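Local structure of CurH (Lyngbya majuscula, 3KG7) at residues P36-R42 with L162-L168; E179-I185 with A207-P213. The protein probably catalyses the removal of water from a beta-hydroxyacyl intermediate, as the dehydratase domain of the CurH module in curacin polyketide biosynthesis. All blocks are in the same frame, centred on the assembly; numbering follows the deposited sequence.

Contact 1: residues P36-R42 with L162-L168; sequences PWIGDHR and LVYGPML
His41 and Tyr164 pair across the strands, antiparallel and non-hydrogen-bonded, in a small sheet of the double hotdog fold that ties the first hotdog region to the second. His41 probably is the dehydratase histidine of this family, and Tyr164-Gly165-Pro166 matches the YGP motif of polyketide synthase dehydratases. The two rings share a face of the sheet and lie side by side, pointing the same way, neither stacked nor edge-to-face, with planes at 53° and His41 CD2 3.8 Å from Tyr164 CE2. CG anti to the backbone N (chi1 -177°) carries the imidazole toward the ends of Tyr164 and Leu162. Leu168 packs on His41 CB, and Leu162 CD1 comes obliquely within 3.9 Å of His41 NE2. The ring's ND1 is hydrogen-bonded to Val48 O, and the side chain touches Asp206, consistent with the His-Asp pair of these enzymes.

One step along, Arg42 and Val163 form the hydrogen-bonded pair, their backbone N and O atoms bonded in both directions. Gly165 N gives a hydrogen bond to Asp40 O (2.6 Å), reaching one of its lone pairs in the carbonyl plane. The Asp40 side chain crosses that of Pro166 at about a right angle, both carboxylate oxygens 3.6 Å from Pro166 CD. Asp40 OD2 takes a weak hydrogen bond from Met167 N at 3.3 Å. The chain of the selenomethionine at 167 runs extended through chi2 (166°), which brings SE to 3.8 Å from Trp37 CA. Leu168 CD2 meets the edge of the Trp37 ring, near its plane.

The end of Arg42 leads away from 162-168: NH2 forms a salt bridge with Asp45, while NH1 turns back to a lone pair of Gly39 O at 3.1 Å, the oxygen lying in the guanidinium plane.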
ATOM      1  N   PRO C  36      -6.123   7.300  22.340  1.00 81.47           N
ATOM      2  CA  PRO C  36      -5.869   7.772  23.693  1.00 79.64           C
ATOM      3  C   PRO C  36      -5.608   6.666  24.703  1.00 80.70           C
ATOM      4  O   PRO C  36      -4.980   6.925  25.728  1.00 81.22           O
ATOM      5  CB  PRO C  36      -7.157   8.519  24.054  1.00 78.81           C
ATOM      6  CG  PRO C  36      -8.165   8.048  23.095  1.00 78.34           C
ATOM      7  CD  PRO C  36      -7.406   7.811  21.836  1.00 80.01           C
ATOM      8  N   TRP C  37      -6.079   5.455  24.422  1.00 79.96           N
ATOM      9  CA  TRP C  37      -5.938   4.338  25.366  1.00 80.81           C
ATOM     10  C   TRP C  37      -4.489   3.996  25.688  1.00 80.93           C
ATOM     11  O   TRP C  37      -4.190   3.565  26.795  1.00 81.31           O
ATOM     12  CB  TRP C  37      -6.681   3.089  24.882  1.00 81.19           C
ATOM     13  CG  TRP C  37      -6.212   2.519  23.568  1.00 81.09           C
ATOM     14  CD1 TRP C  37      -6.648   2.871  22.320  1.00 82.03           C
ATOM     15  CD2 TRP C  37      -5.240   1.484  23.377  1.00 81.39           C
ATOM     16  NE1 TRP C  37      -5.996   2.125  21.364  1.00 82.65           N
ATOM     17  CE2 TRP C  37      -5.131   1.263  21.987  1.00 82.02           C
ATOM     18  CE3 TRP C  37      -4.445   0.722  24.248  1.00 82.45           C
ATOM     19  CZ2 TRP C  37      -4.262   0.310  21.444  1.00 81.48           C
ATOM     20  CZ3 TRP C  37      -3.576  -0.225  23.706  1.00 81.91           C
ATOM     21  CH2 TRP C  37      -3.499  -0.424  22.313  1.00 80.91           C
ATOM     22  N   ILE C  38      -3.593   4.197  24.725  1.00 80.23           N
ATOM     23  CA  ILE C  38      -2.178   3.884  24.939  1.00 79.40           C
ATOM     24  C   ILE C  38      -1.632   4.679  26.117  1.00 80.83           C
ATOM     25  O   ILE C  38      -0.835   4.173  26.903  1.00 82.72           O
ATOM     26  CB  ILE C  38      -1.319   4.135  23.690  1.00 77.96           C
ATOM     27  CG1 ILE C  38      -1.906   3.385  22.496  1.00 78.04           C
ATOM     28  CG2 ILE C  38       0.135   3.719  23.938  1.00 75.59           C
ATOM     29  CD1 ILE C  38      -1.336   3.813  21.187  1.00 78.70           C
ATOM     30  N   GLY C  39      -2.091   5.919  26.254  1.00 79.65           N
ATOM     31  CA  GLY C  39      -1.701   6.771  27.364  1.00 78.10           C
ATOM     32  C   GLY C  39      -2.053   6.210  28.724  1.00 79.75           C
ATOM     33  O   GLY C  39      -1.522   6.658  29.736  1.00 80.32           O
ATOM     34  N   ASP C  40      -2.952   5.230  28.754  1.00 81.55           N
ATOM     35  CA  ASP C  40      -3.322   4.572  30.005  1.00 82.54           C
ATOM     36  C   ASP C  40      -2.697   3.175  30.172  1.00 83.05           C
ATOM     37  O   ASP C  40      -3.006   2.464  31.133  1.00 83.84           O
ATOM     38  CB  ASP C  40      -4.845   4.564  30.191  1.00 85.07           C
ATOM     39  CG  ASP C  40      -5.388   5.907  30.696  1.00 87.10           C
ATOM     40  OD1 ASP C  40      -4.658   6.661  31.387  1.00 86.63           O
ATOM     41  OD2 ASP C  40      -6.564   6.208  30.399  1.00 88.73           O
ATOM     42  N   HIS C  41      -1.826   2.790  29.238  1.00 82.89           N
ATOM     43  CA  HIS C  41      -0.970   1.606  29.411  1.00 83.27           C
ATOM     44  C   HIS C  41       0.487   2.052  29.566  1.00 83.92           C
ATOM     45  O   HIS C  41       1.243   2.112  28.591  1.00 84.88           O
ATOM     46  CB  HIS C  41      -1.118   0.607  28.251  1.00 85.33           C
ATOM     47  CG  HIS C  41      -0.307  -0.639  28.433  1.00 88.11           C
ATOM     48  ND1 HIS C  41       0.947  -0.799  27.882  1.00 89.64           N
ATOM     49  CD2 HIS C  41      -0.556  -1.772  29.132  1.00 88.94           C
ATOM     50  CE1 HIS C  41       1.430  -1.981  28.224  1.00 88.87           C
ATOM     51  NE2 HIS C  41       0.535  -2.593  28.980  1.00 89.39           N
ATOM     52  N   ARG C  42       0.869   2.366  30.799  1.00 84.12           N
ATOM     53  CA  ARG C  42       2.150   3.007  31.058  1.00 84.58           C
ATOM     54  C   ARG C  42       3.169   2.048  31.665  1.00 83.31           C
ATOM     55  O   ARG C  42       2.975   1.530  32.778  1.00 83.77           O
ATOM     56  CB  ARG C  42       1.954   4.243  31.953  1.00 85.98           C
ATOM     57  CG  ARG C  42       0.904   5.239  31.439  1.00 86.99           C
ATOM     58  CD  ARG C  42       0.811   6.510  32.295  1.00 88.25           C
ATOM     59  NE  ARG C  42       1.905   7.450  32.024  1.00 91.59           N
ATOM     60  CZ  ARG C  42       1.922   8.348  31.037  1.00 92.24           C
ATOM     61  NH1 ARG C  42       0.904   8.460  30.192  1.00 93.57           N
ATOM     62  NH2 ARG C  42       2.972   9.141  30.885  1.00 92.45           N
ATOM     63  N   LEU C 162       4.561  -1.042  36.074  1.00 85.90           N
ATOM     64  CA  LEU C 162       3.381  -1.096  35.205  1.00 84.19           C
ATOM     65  C   LEU C 162       2.194  -0.423  35.891  1.00 84.31           C
ATOM     66  O   LEU C 162       1.902  -0.711  37.057  1.00 86.56           O
ATOM     67  CB  LEU C 162       3.038  -2.548  34.837  1.00 83.31           C
ATOM     68  CG  LEU C 162       1.727  -2.889  34.091  1.00 85.83           C
ATOM     69  CD1 LEU C 162       1.610  -2.217  32.700  1.00 84.93           C
ATOM     70  CD2 LEU C 162       1.533  -4.412  33.953  1.00 84.01           C
ATOM     71  N   VAL C 163       1.531   0.493  35.183  1.00 83.11           N
ATOM     72  CA  VAL C 163       0.329   1.151  35.706  1.00 81.79           C
ATOM     73  C   VAL C 163      -0.762   1.188  34.646  1.00 82.43           C
ATOM     74  O   VAL C 163      -0.548   1.672  33.529  1.00 83.14           O
ATOM     75  CB  VAL C 163       0.596   2.599  36.240  1.00 81.56           C
ATOM     76  CG1 VAL C 163      -0.653   3.172  36.916  1.00 80.15           C
ATOM     77  CG2 VAL C 163       1.766   2.636  37.216  1.00 80.22           C
ATOM     78  N   TYR C 164      -1.928   0.668  35.015  1.00 82.49           N
ATOM     79  CA  TYR C 164      -3.092   0.633  34.141  1.00 81.64           C
ATOM     80  C   TYR C 164      -4.008   1.819  34.444  1.00 80.77           C
ATOM     81  O   TYR C 164      -4.595   1.894  35.519  1.00 80.80           O
ATOM     82  CB  TYR C 164      -3.868  -0.682  34.326  1.00 84.80           C
ATOM     83  CG  TYR C 164      -3.175  -1.950  33.844  1.00 85.63           C
ATOM     84  CD1 TYR C 164      -2.754  -2.925  34.752  1.00 87.04           C
ATOM     85  CD2 TYR C 164      -2.970  -2.192  32.484  1.00 87.23           C
ATOM     86  CE1 TYR C 164      -2.133  -4.102  34.320  1.00 86.84           C
ATOM     87  CE2 TYR C 164      -2.349  -3.372  32.038  1.00 87.36           C
ATOM     88  CZ  TYR C 164      -1.936  -4.316  32.965  1.00 86.95           C
ATOM     89  OH  TYR C 164      -1.323  -5.476  32.544  1.00 87.69           O
ATOM     90  N   GLY C 165      -4.120   2.745  33.496  1.00 80.30           N
ATOM     91  CA  GLY C 165      -5.035   3.876  33.625  1.00 79.69           C
ATOM     92  C   GLY C 165      -6.481   3.499  33.326  1.00 79.86           C
ATOM     93  O   GLY C 165      -6.757   2.364  32.923  1.00 79.53           O
ATOM     94  N   PRO C 166      -7.414   4.455  33.515  1.00 80.01           N
ATOM     95  CA  PRO C 166      -8.869   4.300  33.362  1.00 80.85           C
ATOM     96  C   PRO C 166      -9.327   3.490  32.142  1.00 82.21           C
ATOM     97  O   PRO C 166     -10.303   2.733  32.228  1.00 80.95           O
ATOM     98  CB  PRO C 166      -9.351   5.749  33.235  1.00 80.57           C
ATOM     99  CG  PRO C 166      -8.411   6.508  34.070  1.00 79.21           C
ATOM    100  CD  PRO C 166      -7.067   5.833  33.915  1.00 79.32           C
HETATM  101  N   MSE C 167      -8.623   3.657  31.024  1.00 84.22           N
HETATM  102  CA  MSE C 167      -8.988   3.027  29.763  1.00 88.36           C
HETATM  103  C   MSE C 167      -8.445   1.605  29.630  1.00 86.31           C
HETATM  104  O   MSE C 167      -8.708   0.924  28.628  1.00 84.26           O
HETATM  105  CB  MSE C 167      -8.517   3.897  28.607  1.00 90.39           C
HETATM  106  CG  MSE C 167      -9.592   4.801  28.070  1.00 93.90           C
HETATM  107 SE   MSE C 167      -8.876   6.186  26.898  1.00102.20          SE
HETATM  108  CE  MSE C 167      -9.169   7.761  28.024  1.00 95.30           C
ATOM    109  N   LEU C 168      -7.691   1.175  30.642  1.00 85.19           N
ATOM    110  CA  LEU C 168      -7.112  -0.168  30.693  1.00 83.29           C
ATOM    111  C   LEU C 168      -7.690  -0.989  31.846  1.00 83.84           C
ATOM    112  O   LEU C 168      -7.439  -2.194  31.952  1.00 83.45           O
ATOM    113  CB  LEU C 168      -5.585  -0.091  30.826  1.00 81.89           C
ATOM    114  CG  LEU C 168      -4.642  -0.124  29.609  1.00 80.34           C
ATOM    115  CD1 LEU C 168      -4.582  -1.500  28.965  1.00 78.42           C
ATOM    116  CD2 LEU C 168      -4.977   0.929  28.578  1.00 79.06           C
TER

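Contact 2: residues E179-I185 with A207-P213; sequences ETSLLEI and ACTRLTP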
ATOM      1  N   GLU C 179      -3.634 -23.541  42.635  1.00 95.66           N
ATOM      2  CA  GLU C 179      -3.313 -24.084  41.320  1.00 95.25           C
ATOM      3  C   GLU C 179      -3.940 -23.307  40.157  1.00 93.85           C
ATOM      4  O   GLU C 179      -3.430 -23.355  39.035  1.00 93.91           O
ATOM      5  CB  GLU C 179      -3.702 -25.563  41.247  1.00 95.72           C
ATOM      6  CG  GLU C 179      -2.872 -26.451  42.166  1.00 97.83           C
ATOM      7  CD  GLU C 179      -3.161 -27.937  41.992  1.00 98.61           C
ATOM      8  OE1 GLU C 179      -3.485 -28.605  42.999  1.00 98.22           O
ATOM      9  OE2 GLU C 179      -3.061 -28.439  40.850  1.00100.13           O
ATOM     10  N   THR C 180      -5.035 -22.595  40.424  1.00 92.51           N
ATOM     11  CA  THR C 180      -5.784 -21.891  39.372  1.00 91.02           C
ATOM     12  C   THR C 180      -5.995 -20.396  39.658  1.00 90.09           C
ATOM     13  O   THR C 180      -5.860 -19.949  40.801  1.00 89.89           O
ATOM     14  CB  THR C 180      -7.167 -22.559  39.097  1.00 91.33           C
ATOM     15  OG1 THR C 180      -7.936 -22.608  40.305  1.00 91.60           O
ATOM     16  CG2 THR C 180      -7.000 -23.973  38.549  1.00 91.13           C
ATOM     17  N   SER C 181      -6.320 -19.635  38.608  1.00 88.56           N
ATOM     18  CA  SER C 181      -6.693 -18.222  38.734  1.00 86.51           C
ATOM     19  C   SER C 181      -7.840 -17.874  37.793  1.00 85.69           C
ATOM     20  O   SER C 181      -7.986 -18.488  36.734  1.00 86.59           O
ATOM     21  CB  SER C 181      -5.495 -17.304  38.460  1.00 86.42           C
ATOM     22  OG  SER C 181      -5.141 -17.289  37.086  1.00 86.94           O
ATOM     23  N   LEU C 182      -8.646 -16.884  38.174  1.00 84.67           N
ATOM     24  CA  LEU C 182      -9.756 -16.426  37.330  1.00 83.55           C
ATOM     25  C   LEU C 182      -9.959 -14.909  37.364  1.00 83.56           C
ATOM     26  O   LEU C 182     -10.015 -14.310  38.442  1.00 84.40           O
ATOM     27  CB  LEU C 182     -11.058 -17.137  37.721  1.00 82.85           C
ATOM     28  CG  LEU C 182     -12.307 -16.909  36.856  1.00 82.29           C
ATOM     29  CD1 LEU C 182     -12.231 -17.671  35.536  1.00 81.62           C
ATOM     30  CD2 LEU C 182     -13.560 -17.303  37.625  1.00 82.26           C
ATOM     31  N   LEU C 183     -10.081 -14.307  36.182  1.00 83.23           N
ATOM     32  CA  LEU C 183     -10.362 -12.874  36.042  1.00 82.93           C
ATOM     33  C   LEU C 183     -11.720 -12.633  35.383  1.00 83.03           C
ATOM     34  O   LEU C 183     -12.025 -13.220  34.341  1.00 81.42           O
ATOM     35  CB  LEU C 183      -9.278 -12.181  35.204  1.00 82.49           C
ATOM     36  CG  LEU C 183      -7.863 -11.992  35.761  1.00 82.57           C
ATOM     37  CD1 LEU C 183      -6.888 -11.591  34.663  1.00 80.70           C
ATOM     38  CD2 LEU C 183      -7.846 -10.967  36.875  1.00 82.47           C
ATOM     39  N   GLU C 184     -12.531 -11.769  35.990  1.00 83.40           N
ATOM     40  CA  GLU C 184     -13.769 -11.306  35.362  1.00 84.25           C
ATOM     41  C   GLU C 184     -13.481 -10.004  34.622  1.00 85.23           C
ATOM     42  O   GLU C 184     -13.067  -9.013  35.233  1.00 86.23           O
ATOM     43  CB  GLU C 184     -14.875 -11.113  36.405  1.00 83.87           C
ATOM     44  CG  GLU C 184     -16.227 -10.686  35.830  1.00 83.95           C
ATOM     45  CD  GLU C 184     -17.320 -10.589  36.885  1.00 84.71           C
ATOM     46  OE1 GLU C 184     -17.595 -11.605  37.563  1.00 85.36           O
ATOM     47  OE2 GLU C 184     -17.911  -9.496  37.030  1.00 85.12           O
ATOM     48  N   ILE C 185     -13.700 -10.014  33.309  1.00 84.13           N
ATOM     49  CA  ILE C 185     -13.289  -8.911  32.447  1.00 83.65           C
ATOM     50  C   ILE C 185     -14.477  -8.272  31.731  1.00 84.33           C
ATOM     51  O   ILE C 185     -15.330  -8.976  31.189  1.00 85.17           O
ATOM     52  CB  ILE C 185     -12.220  -9.379  31.438  1.00 83.63           C
ATOM     53  CG1 ILE C 185     -10.935  -9.751  32.183  1.00 84.12           C
ATOM     54  CG2 ILE C 185     -11.933  -8.309  30.403  1.00 83.77           C
ATOM     55  CD1 ILE C 185     -10.049 -10.719  31.432  1.00 86.00           C
ATOM     56  N   ALA C 207      -5.935  -7.675  29.132  1.00 80.31           N
ATOM     57  CA  ALA C 207      -6.507  -7.983  30.436  1.00 78.44           C
ATOM     58  C   ALA C 207      -6.460  -9.470  30.763  1.00 80.05           C
ATOM     59  O   ALA C 207      -6.332  -9.857  31.922  1.00 82.27           O
ATOM     60  CB  ALA C 207      -7.918  -7.484  30.507  1.00 77.19           C
ATOM     61  N   CYS C 208      -6.557 -10.306  29.739  1.00 80.16           N
ATOM     62  CA  CYS C 208      -6.538 -11.758  29.926  1.00 80.84           C
ATOM     63  C   CYS C 208      -5.233 -12.272  30.524  1.00 81.31           C
ATOM     64  O   CYS C 208      -5.187 -13.372  31.094  1.00 81.77           O
ATOM     65  CB  CYS C 208      -6.791 -12.450  28.587  1.00 80.08           C
ATOM     66  SG  CYS C 208      -8.414 -12.073  27.930  1.00 83.28           S
ATOM     67  N   THR C 209      -4.182 -11.466  30.393  1.00 80.32           N
ATOM     68  CA  THR C 209      -2.833 -11.909  30.671  1.00 80.30           C
ATOM     69  C   THR C 209      -2.372 -11.431  32.038  1.00 81.04           C
ATOM     70  O   THR C 209      -1.228 -11.680  32.437  1.00 83.45           O
ATOM     71  CB  THR C 209      -1.867 -11.386  29.602  1.00 80.04           C
ATOM     72  OG1 THR C 209      -1.681  -9.981  29.784  1.00 81.63           O
ATOM     73  CG2 THR C 209      -2.414 -11.645  28.203  1.00 79.66           C
ATOM     74  N   ARG C 210      -3.274 -10.767  32.759  1.00 80.02           N
ATOM     75  CA  ARG C 210      -2.918 -10.046  33.982  1.00 79.77           C
ATOM     76  C   ARG C 210      -2.827 -10.880  35.267  1.00 81.28           C
ATOM     77  O   ARG C 210      -2.425 -10.357  36.304  1.00 83.93           O
ATOM     78  CB  ARG C 210      -3.867  -8.863  34.195  1.00 77.19           C
ATOM     79  CG  ARG C 210      -3.644  -7.718  33.238  1.00 75.94           C
ATOM     80  CD  ARG C 210      -4.692  -6.639  33.405  1.00 76.07           C
ATOM     81  NE  ARG C 210      -4.698  -5.723  32.262  1.00 77.70           N
ATOM     82  CZ  ARG C 210      -5.547  -4.706  32.102  1.00 77.57           C
ATOM     83  NH1 ARG C 210      -6.479  -4.447  33.011  1.00 77.41           N
ATOM     84  NH2 ARG C 210      -5.471  -3.946  31.020  1.00 76.24           N
ATOM     85  N   LEU C 211      -3.199 -12.161  35.214  1.00 81.15           N
ATOM     86  CA  LEU C 211      -3.189 -12.990  36.427  1.00 80.38           C
ATOM     87  C   LEU C 211      -2.804 -14.451  36.205  1.00 83.14           C
ATOM     88  O   LEU C 211      -3.187 -15.082  35.211  1.00 83.68           O
ATOM     89  CB  LEU C 211      -4.529 -12.901  37.173  1.00 78.74           C
ATOM     90  CG  LEU C 211      -4.705 -13.616  38.522  1.00 77.92           C
ATOM     91  CD1 LEU C 211      -3.782 -13.058  39.603  1.00 75.44           C
ATOM     92  CD2 LEU C 211      -6.152 -13.550  38.981  1.00 77.39           C
ATOM     93  N   THR C 212      -2.050 -14.968  37.171  1.00 86.25           N
ATOM     94  CA  THR C 212      -1.580 -16.339  37.197  1.00 88.04           C
ATOM     95  C   THR C 212      -1.700 -16.771  38.655  1.00 89.24           C
ATOM     96  O   THR C 212      -1.562 -15.924  39.541  1.00 90.12           O
ATOM     97  CB  THR C 212      -0.095 -16.416  36.777  1.00 89.65           C
ATOM     98  OG1 THR C 212       0.215 -15.354  35.865  1.00 90.64           O
ATOM     99  CG2 THR C 212       0.212 -17.743  36.110  1.00 92.11           C
ATOM    100  N   PRO C 213      -1.973 -18.075  38.918  1.00 90.20           N
ATOM    101  CA  PRO C 213      -1.986 -18.637  40.282  1.00 90.10           C
ATOM    102  C   PRO C 213      -0.856 -18.135  41.197  1.00 91.16           C
ATOM    103  O   PRO C 213      -1.039 -18.033  42.417  1.00 90.06           O
ATOM    104  CB  PRO C 213      -1.821 -20.139  40.034  1.00 89.29           C
ATOM    105  CG  PRO C 213      -2.454 -20.367  38.719  1.00 88.02           C
ATOM    106  CD  PRO C 213      -2.324 -19.101  37.914  1.00 89.44           C
TER
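Leu183 drives its branched end into the bend of 207-213. Its CD1 lies 3.7 Å from Leu211 CB, while its other methyl, CD2, comes equally near Leu211 CD2, and the two leucine side chains slant across each other. Leu183 carries CG anti to its carbonyl carbon (chi1 -70°), and together with chi2 (167°) this places CD1 beside the backbone of the bend, close to Ala207 O and Arg210 CB. Two residues further on, Ile185 extends the same apolar patch: its CD1 packs 4.0 Å from Ala207 CB and 4.1 Å from Cys208 SG.

Behind these side chains lies the sheet of the second hotdog region. Segment 179-185 enters strand 181-186, which runs between strands 171-176 and 243-255, with Ser181, Leu183 and Ile185 directed at the bend and Leu182 directed away. The bend itself follows helix 202-207, probably the short counterpart here of the helix that a hotdog sheet wraps. Ala207 to Arg210 make a type I beta turn, closed by Arg210 N bonding to Ala207 O at 3.3 Å. Past the turn the chain is extended and carries Leu211 alongside the strand. Strand 260-268 meets the far side of the bend, where Tyr263 OH is hydrogen-bonded to Thr209 O.

The single polar link across the contact, a weak one, lies toward the start of the strand: Ser181 OG, set between the backbone N and the carbonyl carbon (chi1 72°), is hydrogen-bonded to Leu211 O at 3.5 Å, with Ser181 CB against Leu211 CG. Pro213 finishes the edge, its CD next to the serine hydroxyl and its CG against the backbone oxygen of Glu179.

The centres of contacts 1 and 2 lie about 19 Å apart, and contact 1 closes in sequence before contact 2 opens. Arg210 spans the gap: it leaves the turn of contact 2 on a side chain extended from CG to NE, and its NH1 reaches Leu168 O of contact 1 at 2.7 Å, a probable hydrogen bond. On the way the guanidinium makes a cation-pi contact with Tyr164, Arg210 NE lying 3.2 Å from Tyr164 CZ. Asp206, the residue just before 207-213, touches His41 and is joined to Tyr164 OH by a weak hydrogen bond through OD2. The probable His-Asp site therefore lies where the strand pairing of contact 1 meets the helix end leading into contact 2.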